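Local coordinates for protein trichothecene 15-O-acetyltransferase TRI3 (Fusarium sporotrichioides, PDB 3FP0) that acetylates the 15-hydroxyl of trichothecene precursors such as 15-deacetylcalonectrin, a step in the fungal pathway that leads to T-2 toxin, at residues E254-L259 against L411-F416; V332-T337 against A360-I365; H282-D287 against S487-I492; Q311-L316 against Q508-F513. All coordinates share one frame; numbering follows the deposited sequence.

Contact 1: residues E254-L259 against L411-F416; sequences EYTSAL and LRVHNF. With FP0 ((3alpha)-15-hydroxy-12,13-epoxytrichothec-9-en-3-yl acetate), chain C.
Y255 and V413 carry the apolar part of this contact. Their side chains meet at about a right angle, with Y255 CD2 3.6 Å from V413 CG2, while the other branch, V413 CG1, leans on T256 CG2 at 4.0 Å. T256 also serves F416: its CG2 lies 3.5 Å from F416 CD2. The first torsion of T256 (57°) places OG1 between the backbone N and the carbonyl carbon, where it lies in weak hydrogen-bonding reach of the C252 and T253 carbonyls of its own helix, and leaves the methyl to pack obliquely against the phenyl ring. L259 CD2 approaches the edge of the same ring, 4.4 Å from F416 CD2. The two helices that supply these residues, 246-263 and 406-423, run roughly parallel at this point, their local axes 10.2 Å apart and crossing at -39°; they wall one side of the trichothecene pocket in this CoA-dependent acyltransferase fold.

The polar part faces the ligand. H414, which binds 15-deacetylcalonectrin, directs NE2 to O4, the carbonyl oxygen of the ligand's 3-acetate; the hydrogen bond is weak, 3.2 Å long and bent to 121° at the hydrogen, with O4 near the plane of the imidazole. The same NE2 is 2.8 Å from a water in the ring plane, and this water also sits in the plane of the Y255 ring. Its 2.5 Å separation from Y255 OH is very short, so that length is doubtful. V413 CG2 rests over one imidazole face, toward the rim. One residue before V413, R412 forms a salt bridge with D249 of helix 246-263, a second tie between the two helices.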
# COMPACT_ATOMS: atom_id res chain seq x y z
N GLU A 254 0.35 17.45 -18.84
CA GLU A 254 0.96 16.26 -19.40
C GLU A 254 0.51 15.01 -18.62
O GLU A 254 0.16 13.99 -19.22
CB GLU A 254 2.49 16.38 -19.42
CG GLU A 254 3.21 15.15 -20.02
CD GLU A 254 4.72 15.29 -20.09
OE1 GLU A 254 5.27 16.31 -19.62
OE2 GLU A 254 5.38 14.37 -20.64
N TYR A 255 0.47 15.11 -17.30
CA TYR A 255 0.06 13.98 -16.49
C TYR A 255 -1.40 13.66 -16.74
O TYR A 255 -1.70 12.53 -17.05
CB TYR A 255 0.34 14.19 -15.01
CG TYR A 255 0.10 12.94 -14.24
CD1 TYR A 255 1.15 12.03 -14.03
CD2 TYR A 255 -1.17 12.59 -13.79
CE1 TYR A 255 0.94 10.85 -13.35
CE2 TYR A 255 -1.40 11.39 -13.10
CZ TYR A 255 -0.33 10.53 -12.90
OH TYR A 255 -0.49 9.34 -12.22
N THR A 256 -2.31 14.64 -16.62
CA THR A 256 -3.75 14.34 -16.77
C THR A 256 -4.06 13.86 -18.20
O THR A 256 -5.00 13.06 -18.42
CB THR A 256 -4.67 15.56 -16.38
OG1 THR A 256 -4.32 16.72 -17.17
CG2 THR A 256 -4.55 15.90 -14.87
N SER A 257 -3.30 14.35 -19.18
CA SER A 257 -3.43 13.81 -20.55
C SER A 257 -3.05 12.33 -20.65
O SER A 257 -3.77 11.55 -21.28
CB SER A 257 -2.63 14.64 -21.56
OG SER A 257 -3.37 15.80 -21.88
N ALA A 258 -1.92 11.95 -20.05
CA ALA A 258 -1.47 10.54 -20.01
C ALA A 258 -2.44 9.65 -19.23
O ALA A 258 -2.62 8.47 -19.54
CB ALA A 258 -0.08 10.45 -19.40
N LEU A 259 -3.03 10.22 -18.19
CA LEU A 259 -3.99 9.54 -17.37
C LEU A 259 -5.18 9.10 -18.24
O LEU A 259 -5.51 7.90 -18.29
CB LEU A 259 -4.40 10.47 -16.24
CG LEU A 259 -5.04 9.99 -14.96
CD1 LEU A 259 -4.21 8.91 -14.21
CD2 LEU A 259 -5.34 11.21 -14.09
N LEU A 411 -0.52 15.85 -5.85
CA LEU A 411 -1.70 16.29 -5.08
C LEU A 411 -2.75 16.90 -6.01
O LEU A 411 -3.95 16.54 -6.00
CB LEU A 411 -1.27 17.24 -3.97
CG LEU A 411 -0.35 16.60 -2.91
CD1 LEU A 411 0.17 17.67 -1.97
CD2 LEU A 411 -1.01 15.45 -2.14
N ARG A 412 -2.27 17.75 -6.90
CA ARG A 412 -3.13 18.45 -7.79
C ARG A 412 -3.77 17.53 -8.84
O ARG A 412 -4.94 17.64 -9.14
CB ARG A 412 -2.38 19.61 -8.45
CG ARG A 412 -3.32 20.58 -9.20
CD ARG A 412 -2.50 21.67 -9.89
NE ARG A 412 -3.29 22.60 -10.69
CZ ARG A 412 -2.77 23.42 -11.60
NH1 ARG A 412 -1.45 23.42 -11.85
NH2 ARG A 412 -3.57 24.24 -12.28
N VAL A 413 -2.99 16.62 -9.40
CA VAL A 413 -3.54 15.73 -10.41
C VAL A 413 -4.40 14.63 -9.80
O VAL A 413 -5.37 14.21 -10.43
CB VAL A 413 -2.48 15.14 -11.34
CG1 VAL A 413 -1.73 16.29 -12.06
CG2 VAL A 413 -1.53 14.14 -10.58
N HIS A 414 -4.07 14.17 -8.60
CA HIS A 414 -4.96 13.21 -7.96
C HIS A 414 -6.29 13.85 -7.47
O HIS A 414 -7.32 13.19 -7.51
CB HIS A 414 -4.24 12.39 -6.87
CG HIS A 414 -3.23 11.43 -7.43
ND1 HIS A 414 -2.10 11.06 -6.76
CD2 HIS A 414 -3.21 10.75 -8.60
CE1 HIS A 414 -1.42 10.18 -7.48
NE2 HIS A 414 -2.07 9.99 -8.61
N ASN A 415 -6.28 15.11 -7.04
CA ASN A 415 -7.54 15.87 -6.85
C ASN A 415 -8.41 15.80 -8.13
O ASN A 415 -9.58 15.46 -8.08
CB ASN A 415 -7.27 17.33 -6.50
CG ASN A 415 -6.99 17.53 -5.01
OD1 ASN A 415 -7.19 16.64 -4.19
ND2 ASN A 415 -6.46 18.71 -4.68
N PHE A 416 -7.80 16.08 -9.28
CA PHE A 416 -8.51 16.02 -10.56
C PHE A 416 -9.03 14.61 -10.86
O PHE A 416 -10.19 14.43 -11.25
CB PHE A 416 -7.59 16.51 -11.71
CG PHE A 416 -8.08 16.12 -13.08
CD1 PHE A 416 -9.00 16.92 -13.77
CD2 PHE A 416 -7.66 14.92 -13.67
CE1 PHE A 416 -9.46 16.53 -15.04
CE2 PHE A 416 -8.14 14.51 -14.92
CZ PHE A 416 -9.03 15.31 -15.61
C2 FP0 C . -4.08 5.40 -7.28
C6 FP0 C . -2.58 3.41 -5.70
C5 FP0 C . -2.58 4.95 -5.40
C4 FP0 C . -1.77 5.74 -6.44
C3 FP0 C . -2.74 6.10 -7.60
C11 FP0 C . -3.02 3.13 -7.15
C10 FP0 C . -3.44 1.66 -7.35
C9 FP0 C . -3.73 0.82 -6.31
C8 FP0 C . -3.55 1.21 -4.86
C12 FP0 C . -3.97 5.52 -5.77
C13 FP0 C . -5.19 5.36 -4.90
O4 FP0 C . -0.62 7.17 -8.90
C17 FP0 C . -1.16 6.24 -9.48
C18 FP0 C . -0.74 5.61 -10.79
O3 FP0 C . -2.31 5.67 -8.89
O2 FP0 C . -4.54 6.65 -5.11
O1 FP0 C . -4.08 4.00 -7.65
C14 FP0 C . -2.05 5.33 -4.00
C7 FP0 C . -3.58 2.72 -4.74
C15 FP0 C . -1.15 2.89 -5.57
O12 FP0 C . -0.77 2.51 -4.24
C16 FP0 C . -4.21 -0.58 -6.57
O HOH W 1 -2.58 8.64 -11.03

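Contact 2: residues V332-T337 against A360-I365; sequences VFISPT and AAVVRI. With FP0 ((3alpha)-15-hydroxy-12,13-epoxytrichothec-9-en-3-yl acetate), chain C.
F333, S335 and T337 pair with I365, V363 and A361 through six backbone hydrogen bonds, two for each pair. The shortest, T337 N to A361 O at 2.7 Å, is also among the straighter ones, at 163° about the hydrogen. Between these pairs stand the non-hydrogen-bonded pairs I334-R364 and P336-V362. Alpha hydrogens add CH...O contacts, such as R364 CA to F333 O at 3.1 Å.

Strands 333-340 and 358-365 form a two-stranded antiparallel ribbon between layers of helices. F333, T337, V363 and I365 face helix 306-321 through V315 and Q311, whereas P336 and V362 turn to Y255 of helix 246-263.

Apolar packing differs on the two faces. F333 and I365 run alongside each other in the same direction, with F333 CD2 4.0 Å from I365 CD1; V363 CG1 comes to the edge of the F333 ring, 4.1 Å from CE2. On the face with P336, I334 CG2 and V362 CG1 are squeezed to 3.5 Å, closer than usual van der Waals contact.

R364 supplies the one charged group. A bend at its third side-chain torsion (49°) folds the guanidinium toward the start of the neighbouring strand, where V332 CG1 packs over one face, 3.6 Å from NH2, and I334 CD1 lies 3.4 Å from NH1. NH2 also forms a salt bridge with E366, so the charge is paired while the flat group rests on aliphatic carbon.

Toward the T337-A360 end of the paired segments the ribbon meets the ligand's acetate: P336 O is 3.4 Å from the acetyl methyl C18, and A360 CB borders the carbonyl oxygen O4.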
# COMPACT_ATOMS: atom_id res chain seq x y z
N VAL A 332 2.49 3.41 -28.01
CA VAL A 332 3.44 3.75 -26.99
C VAL A 332 2.86 3.13 -25.75
O VAL A 332 1.67 3.28 -25.47
CB VAL A 332 3.52 5.26 -26.77
CG1 VAL A 332 4.70 5.62 -25.87
CG2 VAL A 332 3.65 5.99 -28.12
N PHE A 333 3.70 2.41 -25.01
CA PHE A 333 3.32 2.02 -23.68
C PHE A 333 3.46 3.25 -22.76
O PHE A 333 4.55 3.78 -22.54
CB PHE A 333 4.16 0.83 -23.20
CG PHE A 333 3.83 0.40 -21.82
CD1 PHE A 333 2.78 -0.49 -21.58
CD2 PHE A 333 4.54 0.93 -20.73
CE1 PHE A 333 2.47 -0.90 -20.27
CE2 PHE A 333 4.21 0.55 -19.42
CZ PHE A 333 3.19 -0.36 -19.19
N ILE A 334 2.31 3.73 -22.28
CA ILE A 334 2.24 4.86 -21.34
C ILE A 334 1.52 4.38 -20.08
O ILE A 334 0.41 3.84 -20.15
CB ILE A 334 1.44 6.01 -21.96
CG1 ILE A 334 2.13 6.51 -23.24
CG2 ILE A 334 1.30 7.14 -20.94
CD1 ILE A 334 1.30 7.49 -24.10
N SER A 335 2.14 4.63 -18.94
CA SER A 335 1.63 4.12 -17.70
C SER A 335 1.98 5.08 -16.54
O SER A 335 3.14 5.19 -16.15
CB SER A 335 2.20 2.71 -17.48
OG SER A 335 1.81 2.18 -16.24
N PRO A 336 0.98 5.83 -16.04
CA PRO A 336 1.11 6.58 -14.77
C PRO A 336 1.48 5.60 -13.66
O PRO A 336 0.87 4.56 -13.56
CB PRO A 336 -0.31 7.13 -14.56
CG PRO A 336 -0.88 7.21 -15.98
CD PRO A 336 -0.35 5.98 -16.65
N THR A 337 2.54 5.87 -12.89
CA THR A 337 3.01 4.94 -11.88
C THR A 337 3.33 5.73 -10.62
O THR A 337 3.98 6.77 -10.69
CB THR A 337 4.26 4.14 -12.32
OG1 THR A 337 3.97 3.48 -13.57
CG2 THR A 337 4.60 3.05 -11.33
N ALA A 360 3.46 10.63 -8.50
CA ALA A 360 3.44 9.77 -9.66
C ALA A 360 4.36 10.27 -10.77
O ALA A 360 4.71 11.44 -10.81
CB ALA A 360 2.01 9.60 -10.21
N ALA A 361 4.75 9.34 -11.63
CA ALA A 361 5.50 9.60 -12.86
C ALA A 361 4.79 8.89 -13.98
O ALA A 361 3.92 8.06 -13.73
CB ALA A 361 6.92 9.08 -12.73
N VAL A 362 5.13 9.23 -15.22
CA VAL A 362 4.57 8.55 -16.38
C VAL A 362 5.70 7.74 -17.04
O VAL A 362 6.66 8.32 -17.57
CB VAL A 362 3.92 9.54 -17.39
CG1 VAL A 362 3.31 8.79 -18.62
CG2 VAL A 362 2.83 10.41 -16.68
N VAL A 363 5.61 6.42 -16.94
CA VAL A 363 6.47 5.51 -17.68
C VAL A 363 6.06 5.52 -19.16
O VAL A 363 4.89 5.32 -19.48
CB VAL A 363 6.41 4.06 -17.07
CG1 VAL A 363 7.11 3.04 -17.97
CG2 VAL A 363 7.02 4.05 -15.65
N ARG A 364 7.03 5.73 -20.06
CA ARG A 364 6.77 5.69 -21.50
C ARG A 364 7.77 4.76 -22.20
O ARG A 364 8.99 4.85 -21.97
CB ARG A 364 6.89 7.09 -22.12
CG ARG A 364 5.79 8.08 -21.81
CD ARG A 364 6.07 9.42 -22.52
NE ARG A 364 6.39 9.23 -23.95
CZ ARG A 364 5.49 9.17 -24.93
NH1 ARG A 364 4.19 9.29 -24.65
NH2 ARG A 364 5.88 8.96 -26.19
N ILE A 365 7.27 3.85 -23.04
CA ILE A 365 8.13 2.97 -23.83
C ILE A 365 7.64 3.00 -25.27
O ILE A 365 6.53 2.50 -25.57
CB ILE A 365 8.17 1.47 -23.32
CG1 ILE A 365 8.55 1.38 -21.83
CG2 ILE A 365 9.13 0.61 -24.21
CD1 ILE A 365 8.39 0.00 -21.22
C2 FP0 C . -4.08 5.40 -7.28
C6 FP0 C . -2.58 3.41 -5.70
C5 FP0 C . -2.58 4.95 -5.40
C4 FP0 C . -1.77 5.74 -6.44
C3 FP0 C . -2.74 6.10 -7.60
C11 FP0 C . -3.02 3.13 -7.15
C10 FP0 C . -3.44 1.66 -7.35
C9 FP0 C . -3.73 0.82 -6.31
C8 FP0 C . -3.55 1.21 -4.86
C12 FP0 C . -3.97 5.52 -5.77
C13 FP0 C . -5.19 5.36 -4.90
O4 FP0 C . -0.62 7.17 -8.90
C17 FP0 C . -1.16 6.24 -9.48
C18 FP0 C . -0.74 5.61 -10.79
O3 FP0 C . -2.31 5.67 -8.89
O2 FP0 C . -4.54 6.65 -5.11
O1 FP0 C . -4.08 4.00 -7.65
C14 FP0 C . -2.05 5.33 -4.00
C7 FP0 C . -3.58 2.72 -4.74
C15 FP0 C . -1.15 2.89 -5.57
O12 FP0 C . -0.77 2.51 -4.24
C16 FP0 C . -4.21 -0.58 -6.57

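Contact 3: residues H282-D287 against S487-I492; sequences HKLSAD and STLNII. With Z9N (alpha-D-fructofuranose), chain B; GLC (alpha-D-glucopyranose), chain D.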
# COMPACT_ATOMS: atom_id res chain seq x y z
N HIS A 282 3.58 -14.58 -6.05
CA HIS A 282 4.77 -15.36 -6.37
C HIS A 282 5.88 -14.83 -5.48
O HIS A 282 6.36 -13.68 -5.62
CB HIS A 282 5.18 -15.28 -7.85
CG HIS A 282 6.31 -16.19 -8.20
ND1 HIS A 282 6.15 -17.33 -8.94
CD2 HIS A 282 7.63 -16.14 -7.87
CE1 HIS A 282 7.31 -17.97 -9.04
NE2 HIS A 282 8.21 -17.27 -8.38
N LYS A 283 6.29 -15.69 -4.56
CA LYS A 283 7.36 -15.39 -3.67
C LYS A 283 8.61 -16.00 -4.33
O LYS A 283 8.75 -17.23 -4.38
CB LYS A 283 7.04 -16.01 -2.30
CG LYS A 283 5.84 -15.35 -1.61
CD LYS A 283 5.71 -15.69 -0.10
CE LYS A 283 5.03 -14.55 0.70
NZ LYS A 283 5.68 -13.15 0.66
N LEU A 284 9.47 -15.16 -4.91
CA LEU A 284 10.77 -15.61 -5.37
C LEU A 284 11.63 -15.98 -4.16
O LEU A 284 11.49 -15.38 -3.07
CB LEU A 284 11.50 -14.54 -6.18
CG LEU A 284 10.90 -14.02 -7.50
CD1 LEU A 284 11.53 -12.70 -7.91
CD2 LEU A 284 11.01 -15.01 -8.63
N SER A 285 12.51 -16.96 -4.34
CA SER A 285 13.46 -17.29 -3.25
C SER A 285 14.48 -16.20 -2.99
O SER A 285 14.75 -15.35 -3.83
CB SER A 285 14.17 -18.63 -3.50
OG SER A 285 14.95 -18.59 -4.68
N ALA A 286 15.04 -16.20 -1.79
CA ALA A 286 16.18 -15.32 -1.53
C ALA A 286 17.25 -15.52 -2.61
O ALA A 286 17.81 -14.53 -3.10
CB ALA A 286 16.78 -15.58 -0.15
N ASP A 287 17.56 -16.78 -2.95
CA ASP A 287 18.62 -17.11 -3.94
C ASP A 287 18.30 -16.47 -5.30
O ASP A 287 19.16 -15.81 -5.89
CB ASP A 287 18.82 -18.63 -4.10
CG ASP A 287 19.56 -19.28 -2.92
OD1 ASP A 287 20.24 -18.59 -2.13
OD2 ASP A 287 19.45 -20.51 -2.80
N SER A 487 12.35 -11.36 -2.89
CA SER A 487 11.38 -10.45 -3.53
C SER A 487 10.05 -11.17 -3.71
O SER A 487 10.02 -12.35 -4.12
CB SER A 487 11.87 -9.96 -4.89
OG SER A 487 12.86 -8.95 -4.74
N THR A 488 8.96 -10.46 -3.44
CA THR A 488 7.63 -11.00 -3.64
C THR A 488 6.86 -10.13 -4.63
O THR A 488 6.88 -8.89 -4.55
CB THR A 488 6.84 -11.15 -2.31
OG1 THR A 488 7.42 -12.23 -1.54
CG2 THR A 488 5.32 -11.44 -2.57
N LEU A 489 6.21 -10.80 -5.59
CA LEU A 489 5.28 -10.15 -6.52
C LEU A 489 3.86 -10.66 -6.27
O LEU A 489 3.67 -11.85 -6.11
CB LEU A 489 5.61 -10.48 -7.97
CG LEU A 489 6.78 -9.84 -8.69
CD1 LEU A 489 8.10 -10.37 -8.05
CD2 LEU A 489 6.75 -10.15 -10.18
N ASN A 490 2.88 -9.77 -6.26
CA ASN A 490 1.49 -10.23 -6.33
C ASN A 490 0.69 -9.42 -7.36
O ASN A 490 1.14 -8.32 -7.79
CB ASN A 490 0.85 -10.31 -4.91
CG ASN A 490 0.55 -8.95 -4.30
OD1 ASN A 490 -0.01 -8.06 -4.97
ND2 ASN A 490 0.88 -8.78 -3.01
N ILE A 491 -0.40 -10.01 -7.84
CA ILE A 491 -1.29 -9.31 -8.75
C ILE A 491 -2.68 -9.32 -8.12
O ILE A 491 -3.19 -10.38 -7.75
CB ILE A 491 -1.36 -9.91 -10.17
CG1 ILE A 491 0.03 -10.05 -10.80
CG2 ILE A 491 -2.33 -9.09 -11.06
CD1 ILE A 491 0.06 -10.38 -12.32
N ILE A 492 -3.24 -8.13 -7.91
CA ILE A 492 -4.65 -7.99 -7.53
C ILE A 492 -5.55 -7.83 -8.75
O ILE A 492 -5.18 -7.24 -9.76
CB ILE A 492 -4.87 -6.88 -6.46
CG1 ILE A 492 -4.69 -5.46 -7.06
CG2 ILE A 492 -3.96 -7.18 -5.22
CD1 ILE A 492 -4.82 -4.26 -6.03
O2 Z9N B . 7.05 -21.33 -6.93
C1 Z9N B . 8.63 -22.29 -5.36
O1 Z9N B . 8.24 -21.85 -4.07
C2 Z9N B . 8.37 -21.20 -6.42
O5 Z9N B . 9.20 -21.39 -7.55
C3 Z9N B . 8.83 -19.83 -5.91
O3 Z9N B . 8.73 -19.69 -4.50
C4 Z9N B . 10.29 -19.72 -6.32
O4 Z9N B . 10.55 -18.51 -6.98
C5 Z9N B . 10.46 -20.77 -7.38
C6 Z9N B . 11.60 -21.74 -7.07
O6 Z9N B . 11.32 -23.04 -7.57
C1 GLC D . 5.99 -20.54 -6.42
C2 GLC D . 5.23 -21.32 -5.30
C3 GLC D . 3.71 -21.27 -5.42
C4 GLC D . 3.31 -19.93 -6.02
C5 GLC D . 3.78 -20.01 -7.46
C6 GLC D . 3.31 -18.83 -8.28
O2 GLC D . 5.65 -22.68 -5.20
O3 GLC D . 3.16 -21.44 -4.14
O4 GLC D . 1.93 -19.65 -5.88
O5 GLC D . 5.20 -20.17 -7.56
O6 GLC D . 2.25 -19.33 -9.05
O HOH W 2 9.58 -13.95 -1.46
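H282 and L489 bind each other twice through the backbone: H282 N reaches L489 O at 2.7 Å and is almost straight at 174°, and L489 N returns to H282 O at 2.9 Å. Past this pair the strands begin to part, and the next bond, L284 N to S487 O at 3.0 Å, is bent to 131°. K283 and T488 share the intervening non-hydrogen-bonded pair. The lysine chain passes obliquely over the threonine and turns at its last torsion (-58°), which brings NZ to within 3.0 Å of T488 OG1. T488 OG1 also holds a water at 2.8 Å, and that water donates to L284 O. On the side of the strand pair that carries L489, L284 CD1 touches L489 CD1 at 4.1 Å.

Further out, K283 NZ has its charge partner in D466. The H282 ring borders a bound glucose-fructose disaccharide, with NE2 hydrogen-bonded to fructose O4 at 3.0 Å near the ring plane. ND1 probably bonds Q508 OE1 of helix 500-516 in the conformer described, which would help to hold the imidazole. Fructose O3 donates to K283 O in a bond short enough for its exact length to be doubtful. S289 OG ties the segments together again, bonding S285 O and S487 N.

After the strand ends at K283, S285 takes the N-cap position of helix 286-299: its hydroxyl caps a backbone N of the first turn, and E288 bonds back to S285 N, a capping box. The whole is a strand-to-helix turn at the edge of a mixed five-stranded sheet, in which 277-283 is an outermost strand paired antiparallel with 486-494.

Contact 4: residues Q311-L316 against Q508-F513; sequences QAAIVL and QSIVEF. With GLC (alpha-D-glucopyranose), chain D.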
# COMPACT_ATOMS: atom_id res chain seq x y z
N GLN A 311 9.03 -3.80 -13.94
CA GLN A 311 8.25 -2.98 -14.88
C GLN A 311 8.51 -3.41 -16.35
O GLN A 311 7.56 -3.52 -17.16
CB GLN A 311 8.52 -1.48 -14.66
CG GLN A 311 7.77 -0.54 -15.65
CD GLN A 311 6.26 -0.46 -15.44
OE1 GLN A 311 5.77 0.52 -14.86
NE2 GLN A 311 5.50 -1.47 -15.93
N ALA A 312 9.78 -3.68 -16.66
CA ALA A 312 10.18 -4.15 -18.00
C ALA A 312 9.54 -5.50 -18.35
O ALA A 312 8.93 -5.71 -19.43
CB ALA A 312 11.73 -4.23 -18.07
N ALA A 313 9.69 -6.44 -17.41
CA ALA A 313 9.04 -7.76 -17.52
C ALA A 313 7.52 -7.67 -17.63
O ALA A 313 6.92 -8.38 -18.41
CB ALA A 313 9.44 -8.67 -16.33
N ILE A 314 6.89 -6.78 -16.87
CA ILE A 314 5.44 -6.51 -17.07
C ILE A 314 5.11 -6.21 -18.56
O ILE A 314 4.18 -6.79 -19.14
CB ILE A 314 4.93 -5.38 -16.10
CG1 ILE A 314 4.85 -5.95 -14.67
CG2 ILE A 314 3.55 -4.86 -16.54
CD1 ILE A 314 4.73 -4.93 -13.54
N VAL A 315 5.89 -5.32 -19.15
CA VAL A 315 5.73 -4.88 -20.53
C VAL A 315 5.97 -6.03 -21.50
O VAL A 315 5.13 -6.29 -22.35
CB VAL A 315 6.56 -3.60 -20.84
CG1 VAL A 315 6.51 -3.21 -22.38
CG2 VAL A 315 6.03 -2.41 -19.93
N LEU A 316 7.08 -6.74 -21.35
CA LEU A 316 7.36 -7.90 -22.20
C LEU A 316 6.30 -8.98 -22.10
O LEU A 316 5.93 -9.56 -23.13
CB LEU A 316 8.77 -8.49 -21.98
CG LEU A 316 9.87 -7.88 -22.89
CD1 LEU A 316 9.92 -6.35 -22.85
CD2 LEU A 316 11.23 -8.45 -22.52
N GLN A 508 3.29 -15.57 -14.01
CA GLN A 508 4.37 -16.54 -14.31
C GLN A 508 5.25 -16.05 -15.46
O GLN A 508 6.50 -16.19 -15.44
CB GLN A 508 3.77 -17.90 -14.66
CG GLN A 508 3.20 -18.64 -13.45
CD GLN A 508 4.18 -18.73 -12.29
OE1 GLN A 508 4.21 -17.86 -11.40
NE2 GLN A 508 5.01 -19.76 -12.31
N SER A 509 4.59 -15.48 -16.47
CA SER A 509 5.31 -14.90 -17.61
C SER A 509 6.27 -13.79 -17.15
O SER A 509 7.46 -13.80 -17.52
CB SER A 509 4.34 -14.36 -18.66
OG SER A 509 5.02 -13.83 -19.79
N ILE A 510 5.75 -12.85 -16.34
CA ILE A 510 6.55 -11.78 -15.74
C ILE A 510 7.76 -12.35 -15.01
O ILE A 510 8.91 -11.93 -15.24
CB ILE A 510 5.72 -10.90 -14.75
CG1 ILE A 510 4.54 -10.18 -15.45
CG2 ILE A 510 6.62 -9.86 -14.03
CD1 ILE A 510 3.56 -9.48 -14.44
N VAL A 511 7.50 -13.30 -14.11
CA VAL A 511 8.57 -13.91 -13.31
C VAL A 511 9.64 -14.61 -14.19
O VAL A 511 10.84 -14.50 -13.91
CB VAL A 511 7.98 -14.90 -12.22
CG1 VAL A 511 9.05 -15.85 -11.70
CG2 VAL A 511 7.30 -14.11 -11.07
N GLU A 512 9.17 -15.33 -15.21
CA GLU A 512 10.04 -16.05 -16.17
C GLU A 512 11.00 -15.08 -16.89
O GLU A 512 12.18 -15.32 -16.92
CB GLU A 512 9.21 -16.85 -17.16
CG GLU A 512 10.08 -17.87 -17.96
CD GLU A 512 9.32 -18.73 -18.99
OE1 GLU A 512 8.07 -18.80 -18.95
OE2 GLU A 512 9.99 -19.33 -19.88
N PHE A 513 10.47 -14.01 -17.47
CA PHE A 513 11.30 -12.90 -18.00
C PHE A 513 12.33 -12.34 -16.98
O PHE A 513 13.51 -12.17 -17.31
CB PHE A 513 10.39 -11.79 -18.56
CG PHE A 513 9.85 -12.08 -19.91
CD1 PHE A 513 10.69 -12.56 -20.94
CD2 PHE A 513 8.49 -11.88 -20.19
CE1 PHE A 513 10.17 -12.83 -22.25
CE2 PHE A 513 7.95 -12.14 -21.47
CZ PHE A 513 8.80 -12.62 -22.51
C1 GLC D . 5.99 -20.54 -6.42
C2 GLC D . 5.23 -21.32 -5.30
C3 GLC D . 3.71 -21.27 -5.42
C4 GLC D . 3.31 -19.93 -6.02
C5 GLC D . 3.78 -20.01 -7.46
C6 GLC D . 3.31 -18.83 -8.28
O2 GLC D . 5.65 -22.68 -5.20
O3 GLC D . 3.16 -21.44 -4.14
O4 GLC D . 1.93 -19.65 -5.88
O5 GLC D . 5.20 -20.17 -7.56
O6 GLC D . 2.25 -19.33 -9.05
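Helices 306-321 and 500-516 cross steeply, their local axes 8.3 Å apart and their directions 124° from each other. The backbones come nearest where A313 CA lies 5.1 Å from I510 CA, a closeness that the small alanine permits. The A313 methyl bears directly on the opposite helix, 3.5 Å from I510 O and 3.8 Å from I510 CG2, and it also meets F513 CB at 4.0 Å.

I510 spreads its two branches along helix 306-321. CG2 goes to the alanine, while CD1 extends to I314 CG1 at 3.8 Å, the two isoleucines extending in parallel. This is helix-on-helix packing on the domain with the five-stranded sheet: F436 of strand 431-441 backs I314 and Q311, and helix 379-401 covers A312 and L316. No hydrogen bond crosses between the two segments, and the side chains that meet are apolar.

F513 makes the aromatic part. With CG anti to its carbonyl carbon (first torsion -79°), the ring swings beneath L316, whose CB stands over one face in a CH-pi contact, 4.0 Å from the centroid of the F513 ring and 20° off the normal. H375 also stacks on F513, and V373 touches both F513 and L316. Y506, just before 508-513 on helix 500-516, adds a polar tie through its hydroxyl to I314 O.

Contacts 1 and 2 adjoin, their centres about 13 Å apart: Y255 packs on P336, A360 and V362, and together they line the trichothecene pocket around the ligand's acetate. Contact 2 is nested within the chain loops closed by each of the other three. Its opposite face meets contact 4, about 16 Å away between centres, where V315 packs on F333 and I365. Contact 4 in turn touches contact 3, about 12 Å between centres: helix 500-516 follows strand 486-494 and packs against its sheet, with V511 on H282 and L284. Contacts 1 and 3, about 31 Å apart between centres, do not touch. The series thus runs in layers from ligand pocket through ribbon and helices to the sheet edge bearing the sugar.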